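Local coordinates for general Secretion Pathway Protein (Vibrio vulnificus, PDB 4G54) that probably binds peptidoglycan through a periplasmic domain of a fused secretion component, linking the type II secretion system to the cell wall, at residues R30-W41 against P76-Q84. Sequence-based numbering, arbitrary orientation.
Sequences RAQGLEELYKLW and PHPLLLTLQ
The indole of W41 turns an edge toward the imidazole face of H77 in an offset edge-to-face pair, ring planes at 62°, with W41 CZ2 reaching H77 CB at 3.8 Å. The pair closes one end of the helix-on-sheet packing of the peptidase C39-like domain: helix 30-40 runs nearly antiparallel to strand 79-84, an inner strand of an antiparallel sheet, between strands 125-131 and 88-97, with axes 8.7 Å apart at closest approach. Also at the indole's edge and in its plane, a water accepts from W41 NE1 and donates to P78 O, 2.7 Å away. That carbonyl oxygen also takes a long but nearly straight hydrogen bond (3.3 Å) from H77 ND1, which stands above the plane of the P78 carbonyl. Other edge-to-face pairs, W41 with F60 and W209 and H77 with H201, extend the aromatic cluster.

Beyond the aromatic end the interface is aliphatic, as suits its burial. The compact P78 ring presents CB to both L37 CD1 and L40 CD2, while L37 CD2 lies against the backbone N of L80. With chi1 at -176°, the L80 chain extends away from its own N and lays both methyls on the helix; L80 CD2 also touches L34 CG and R30 CG. Towards the helix start, R30 bends at chi3, and R30 NH1 makes a salt bridge to E125 and a hydrogen bond to T127; T82 OG1 also hydrogen-bonds E125, so the strand's polar group is satisfied too. G33 suits the tightest point: lacking a side chain, it lets L80 CD1 approach its CA to 3.5 Å.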
# COMPACT_ATOMS: atom_id res chain seq x y z
N ARG A 30 1.41 -13.21 11.35
CA ARG A 30 1.06 -12.26 10.29
C ARG A 30 0.21 -11.13 10.89
O ARG A 30 0.38 -9.99 10.53
CB ARG A 30 0.36 -12.96 9.16
CG ARG A 30 0.27 -12.01 7.93
CD ARG A 30 -0.56 -12.50 6.74
NE ARG A 30 -0.50 -13.93 6.48
CZ ARG A 30 0.39 -14.52 5.72
NH1 ARG A 30 1.31 -13.81 5.07
NH2 ARG A 30 0.35 -15.88 5.57
N ALA A 31 -0.69 -11.46 11.81
CA ALA A 31 -1.56 -10.44 12.39
C ALA A 31 -0.71 -9.42 13.16
O ALA A 31 -0.98 -8.24 13.06
CB ALA A 31 -2.57 -11.10 13.33
N GLN A 32 0.31 -9.85 13.87
CA GLN A 32 1.21 -8.94 14.55
C GLN A 32 1.91 -8.00 13.54
O GLN A 32 1.98 -6.75 13.72
CB GLN A 32 2.29 -9.76 15.30
CG GLN A 32 3.03 -8.97 16.23
CD GLN A 32 3.94 -9.82 17.03
OE1 GLN A 32 3.95 -11.08 16.89
NE2 GLN A 32 4.71 -9.16 17.90
N GLY A 33 2.42 -8.61 12.46
CA GLY A 33 3.04 -7.79 11.39
C GLY A 33 2.11 -6.81 10.76
O GLY A 33 2.51 -5.69 10.44
N LEU A 34 0.89 -7.24 10.52
CA LEU A 34 -0.08 -6.32 9.84
C LEU A 34 -0.53 -5.22 10.79
O LEU A 34 -0.72 -4.07 10.33
CB LEU A 34 -1.31 -7.05 9.34
CG LEU A 34 -1.04 -7.94 8.16
CD1 LEU A 34 -2.31 -8.72 7.94
CD2 LEU A 34 -0.67 -7.11 6.87
N GLU A 35 -0.60 -5.53 12.09
CA GLU A 35 -0.89 -4.44 13.05
C GLU A 35 0.20 -3.36 12.90
O GLU A 35 -0.11 -2.14 12.90
CB GLU A 35 -1.02 -4.98 14.51
CG GLU A 35 -1.46 -3.91 15.43
CD GLU A 35 -1.50 -4.40 16.87
OE1 GLU A 35 -1.01 -5.51 17.15
OE2 GLU A 35 -2.01 -3.63 17.71
N GLU A 36 1.47 -3.73 12.78
CA GLU A 36 2.53 -2.76 12.61
C GLU A 36 2.40 -2.02 11.25
O GLU A 36 2.65 -0.81 11.16
CB GLU A 36 3.89 -3.49 12.72
CG GLU A 36 5.11 -2.52 12.98
CD GLU A 36 5.08 -1.87 14.35
OE1 GLU A 36 4.26 -2.28 15.24
OE2 GLU A 36 5.96 -0.98 14.53
N LEU A 37 2.12 -2.79 10.20
CA LEU A 37 2.03 -2.15 8.87
C LEU A 37 0.91 -1.13 8.83
O LEU A 37 1.08 -0.04 8.27
CB LEU A 37 1.88 -3.27 7.82
CG LEU A 37 1.88 -2.80 6.37
CD1 LEU A 37 3.17 -2.11 6.12
CD2 LEU A 37 1.74 -4.05 5.44
N TYR A 38 -0.21 -1.41 9.50
CA TYR A 38 -1.27 -0.40 9.54
C TYR A 38 -0.81 0.86 10.30
O TYR A 38 -1.24 1.98 9.95
CB TYR A 38 -2.50 -0.91 10.26
CG TYR A 38 -3.50 -1.65 9.38
CD1 TYR A 38 -3.61 -3.02 9.42
CD2 TYR A 38 -4.34 -0.95 8.46
CE1 TYR A 38 -4.65 -3.69 8.61
CE2 TYR A 38 -5.23 -1.57 7.66
CZ TYR A 38 -5.43 -2.92 7.76
OH TYR A 38 -6.36 -3.53 6.96
N LYS A 39 0.04 0.73 11.29
CA LYS A 39 0.46 1.95 12.00
C LYS A 39 1.22 2.91 11.03
O LYS A 39 1.18 4.13 11.18
CB LYS A 39 1.41 1.60 13.11
CG LYS A 39 0.84 0.78 14.20
CD LYS A 39 1.89 0.65 15.38
CE LYS A 39 1.54 -0.55 16.20
NZ LYS A 39 2.58 -0.79 17.25
N LEU A 40 1.99 2.35 10.06
CA LEU A 40 2.70 3.17 9.08
C LEU A 40 1.76 3.97 8.25
O LEU A 40 2.13 5.06 7.80
CB LEU A 40 3.53 2.27 8.12
CG LEU A 40 4.98 2.08 8.42
CD1 LEU A 40 4.98 1.22 9.56
CD2 LEU A 40 5.72 1.41 7.24
N TRP A 41 0.54 3.47 8.04
CA TRP A 41 -0.47 4.23 7.34
C TRP A 41 -1.23 5.20 8.27
O TRP A 41 -2.13 5.96 7.84
CB TRP A 41 -1.44 3.26 6.64
CG TRP A 41 -0.82 2.51 5.50
CD1 TRP A 41 -0.26 1.32 5.55
CD2 TRP A 41 -0.76 2.95 4.14
NE1 TRP A 41 0.18 0.92 4.30
CE2 TRP A 41 -0.13 1.92 3.40
CE3 TRP A 41 -1.21 4.11 3.50
CZ2 TRP A 41 0.07 2.02 1.96
CZ3 TRP A 41 -1.01 4.21 2.10
CH2 TRP A 41 -0.35 3.20 1.39
N PRO A 76 5.39 0.14 -4.69
CA PRO A 76 5.09 1.60 -4.55
C PRO A 76 4.81 1.99 -3.08
O PRO A 76 4.62 3.22 -2.80
CB PRO A 76 3.82 1.77 -5.43
CG PRO A 76 3.16 0.44 -5.34
CD PRO A 76 4.27 -0.58 -5.36
N HIS A 77 4.76 1.04 -2.12
CA HIS A 77 4.49 1.40 -0.72
C HIS A 77 5.01 0.25 0.13
O HIS A 77 5.47 -0.81 -0.37
CB HIS A 77 2.96 1.53 -0.49
CG HIS A 77 2.13 0.46 -1.18
ND1 HIS A 77 2.03 -0.85 -0.78
CD2 HIS A 77 1.28 0.62 -2.22
CE1 HIS A 77 1.18 -1.50 -1.58
NE2 HIS A 77 0.74 -0.64 -2.49
N PRO A 78 5.06 0.42 1.42
CA PRO A 78 5.62 -0.59 2.31
C PRO A 78 4.82 -1.90 2.22
O PRO A 78 3.64 -1.93 1.85
CB PRO A 78 5.52 0.05 3.72
CG PRO A 78 5.63 1.54 3.39
CD PRO A 78 4.81 1.72 2.09
N LEU A 79 5.51 -3.00 2.56
CA LEU A 79 4.93 -4.36 2.53
C LEU A 79 5.33 -5.08 3.77
O LEU A 79 6.34 -4.69 4.48
CB LEU A 79 5.60 -5.17 1.34
CG LEU A 79 5.21 -4.64 -0.03
CD1 LEU A 79 5.95 -5.43 -1.09
CD2 LEU A 79 3.73 -4.77 -0.36
N LEU A 80 4.62 -6.20 4.09
CA LEU A 80 5.08 -7.09 5.20
C LEU A 80 5.79 -8.31 4.56
O LEU A 80 5.17 -8.94 3.66
CB LEU A 80 3.87 -7.56 6.01
CG LEU A 80 4.25 -8.41 7.26
CD1 LEU A 80 4.88 -7.48 8.37
CD2 LEU A 80 2.92 -9.03 7.79
N LEU A 81 7.05 -8.54 4.95
CA LEU A 81 7.80 -9.65 4.35
C LEU A 81 7.63 -10.86 5.27
O LEU A 81 7.76 -10.75 6.49
CB LEU A 81 9.31 -9.33 4.27
CG LEU A 81 9.62 -8.07 3.47
CD1 LEU A 81 11.16 -7.99 3.39
CD2 LEU A 81 8.98 -8.08 2.10
N THR A 82 7.41 -12.05 4.72
CA THR A 82 7.44 -13.29 5.50
C THR A 82 8.87 -13.77 5.45
O THR A 82 9.40 -14.08 4.32
CB THR A 82 6.47 -14.34 4.90
OG1 THR A 82 5.11 -13.83 4.89
CG2 THR A 82 6.49 -15.66 5.77
N LEU A 83 9.47 -13.97 6.62
CA LEU A 83 10.84 -14.56 6.68
C LEU A 83 10.71 -16.04 7.11
O LEU A 83 9.81 -16.39 7.90
CB LEU A 83 11.70 -13.77 7.64
CG LEU A 83 11.84 -12.25 7.33
CD1 LEU A 83 12.90 -11.63 8.28
CD2 LEU A 83 12.21 -12.04 5.87
N GLN A 84 11.54 -16.91 6.54
CA GLN A 84 11.42 -18.34 6.85
C GLN A 84 12.84 -18.80 7.17
O GLN A 84 13.79 -18.39 6.49
CB GLN A 84 10.71 -19.19 5.72
CG GLN A 84 9.82 -18.35 4.68
CD GLN A 84 8.57 -19.03 4.00
OE1 GLN A 84 8.24 -20.21 4.27
NE2 GLN A 84 7.85 -18.24 3.10
O HOH W 1 1.24 -1.45 3.03